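Local coordinates for DNA helicase assembly protein (Enterobacteria phage T4, PDB 1C1K) that loads the replicative helicase onto forked DNA covered by single-stranded DNA-binding protein, serving phage DNA replication, recombination and repair, at residues D15-Y20 and A48-R53. Residues are numbered along the deposited sequence; the frame is centred on the assembly and turned at random.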
# COMPACT_ATOMS: atom_id res chain seq x y z
N ASP A 15 18.60 -7.05 -16.04
CA ASP A 15 18.94 -5.97 -16.95
C ASP A 15 17.92 -4.82 -16.98
O ASP A 15 16.88 -4.89 -16.35
CB ASP A 15 19.24 -6.51 -18.37
CG ASP A 15 18.03 -7.15 -19.04
OD1 ASP A 15 16.88 -6.95 -18.59
OD2 ASP A 15 18.25 -7.85 -20.06
N GLY A 16 18.26 -3.77 -17.72
CA GLY A 16 17.41 -2.60 -17.81
C GLY A 16 16.00 -2.84 -18.29
O GLY A 16 15.04 -2.32 -17.70
N LYS A 17 15.84 -3.60 -19.36
CA LYS A 17 14.49 -3.86 -19.86
C LYS A 17 13.69 -4.65 -18.82
O LYS A 17 12.48 -4.46 -18.67
CB LYS A 17 14.52 -4.63 -21.18
CG LYS A 17 13.12 -4.93 -21.70
CD LYS A 17 13.08 -5.23 -23.20
CE LYS A 17 11.64 -5.52 -23.63
NZ LYS A 17 11.57 -6.47 -24.79
N SER A 18 14.36 -5.55 -18.11
CA SER A 18 13.69 -6.35 -17.10
C SER A 18 13.21 -5.47 -15.95
O SER A 18 12.14 -5.72 -15.37
CB SER A 18 14.61 -7.46 -16.58
OG SER A 18 14.90 -8.38 -17.62
N VAL A 19 13.99 -4.44 -15.62
CA VAL A 19 13.60 -3.52 -14.55
C VAL A 19 12.35 -2.78 -15.02
O VAL A 19 11.41 -2.57 -14.26
CB VAL A 19 14.73 -2.50 -14.24
CG1 VAL A 19 14.22 -1.43 -13.28
CG2 VAL A 19 15.91 -3.22 -13.63
N TYR A 20 12.33 -2.40 -16.30
CA TYR A 20 11.17 -1.71 -16.85
C TYR A 20 9.94 -2.61 -16.77
O TYR A 20 8.86 -2.15 -16.41
CB TYR A 20 11.42 -1.31 -18.30
CG TYR A 20 10.14 -0.95 -19.05
CD1 TYR A 20 9.55 0.30 -18.90
CD2 TYR A 20 9.54 -1.87 -19.91
CE1 TYR A 20 8.38 0.63 -19.59
CE2 TYR A 20 8.38 -1.56 -20.60
CZ TYR A 20 7.81 -0.30 -20.44
OH TYR A 20 6.67 0.02 -21.15
N ALA A 48 7.44 -2.29 -28.41
CA ALA A 48 7.25 -1.02 -29.09
C ALA A 48 7.02 0.09 -28.07
O ALA A 48 7.55 1.20 -28.21
CB ALA A 48 6.06 -1.12 -30.05
N ALA A 49 6.23 -0.21 -27.04
CA ALA A 49 5.94 0.77 -25.99
C ALA A 49 7.21 1.11 -25.21
O ALA A 49 7.46 2.27 -24.90
CB ALA A 49 4.88 0.23 -25.04
N TYR A 50 8.00 0.08 -24.90
CA TYR A 50 9.24 0.30 -24.16
C TYR A 50 10.20 1.15 -24.99
O TYR A 50 10.81 2.10 -24.48
CB TYR A 50 9.90 -1.05 -23.83
CG TYR A 50 11.34 -0.94 -23.37
CD1 TYR A 50 11.66 -0.35 -22.15
CD2 TYR A 50 12.39 -1.43 -24.16
CE1 TYR A 50 12.99 -0.25 -21.72
CE2 TYR A 50 13.71 -1.34 -23.75
CZ TYR A 50 14.01 -0.75 -22.53
OH TYR A 50 15.32 -0.66 -22.12
N GLN A 51 10.34 0.83 -26.27
CA GLN A 51 11.24 1.59 -27.13
C GLN A 51 10.81 3.05 -27.28
O GLN A 51 11.64 3.94 -27.47
CB GLN A 51 11.36 0.92 -28.50
CG GLN A 51 12.28 -0.30 -28.48
CD GLN A 51 13.74 0.08 -28.26
OE1 GLN A 51 14.19 1.14 -28.69
NE2 GLN A 51 14.49 -0.80 -27.60
N LYS A 52 9.51 3.29 -27.17
CA LYS A 52 8.99 4.65 -27.28
C LYS A 52 9.33 5.50 -26.05
O LYS A 52 9.28 6.72 -26.11
CB LYS A 52 7.47 4.63 -27.47
CG LYS A 52 7.02 4.92 -28.89
CD LYS A 52 5.58 4.48 -29.13
CE LYS A 52 5.30 4.25 -30.60
NZ LYS A 52 6.38 3.46 -31.28
N ARG A 53 9.68 4.85 -24.94
CA ARG A 53 10.02 5.56 -23.71
C ARG A 53 11.21 6.49 -23.91
O ARG A 53 12.19 6.13 -24.54
CB ARG A 53 10.38 4.56 -22.60
CG ARG A 53 9.27 3.59 -22.19
CD ARG A 53 8.17 4.27 -21.41
NE ARG A 53 8.63 4.83 -20.13
CZ ARG A 53 7.97 4.70 -18.99
NH1 ARG A 53 6.83 4.03 -18.95
NH2 ARG A 53 8.45 5.25 -17.88
O HOH W 1 4.92 1.99 -20.75
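Tyr20 lays one face of its ring over the CD1 side of Tyr50, with Tyr20 CD2 3.4 Å from Tyr50 CD1. The two ring planes are inclined at 46° and meet obliquely. Both side chains have CG anti to the backbone N and run past each other in opposite directions. Tyr20 thereby reaches the backbone of the helix 47-52, its OH 4.0 Å from Tyr50 CA. Tyr50 in turn reaches the first turn of the helix 16-30, its OH 4.0 Å from Lys17 CA.

Lys17 covers a face of the Tyr50 ring with its aliphatic chain. Its CG makes a CH-pi contact, 4.3 Å from the Tyr50 ring centroid. The chain runs extended to CE, then turns at its last torsion, and NZ salt-bridges Asp47.

The Arg53 chain bends twice, about CB-CG and CG-CD, which brings NH1 to the edge of the Tyr20 ring, 3.8 Å from Tyr20 CE1. Guanidinium and ring planes are 80° apart. A water lies 2.7 Å from Tyr20 OH and accepts a weak bond from Arg53 NH1. Arg53 NH2 pairs with Asp55, and Phe59 meets the Tyr20 ring edge-to-face.

Away from the interface, Asp15 N-caps the helix 16-30: its OD1 accepts from Ser18 N at 2.9 Å and also from Ser18 OG.

The short segments cross at 105° with axes 11.6 Å apart, a spacing bridged by the tyrosines. No direct hydrogen bond joins them. Aromatic and aliphatic surfaces therefore carry this helix-helix contact in the N-terminal part of the loader, while Asp47 and Asp55 meet the lysine and arginine charges.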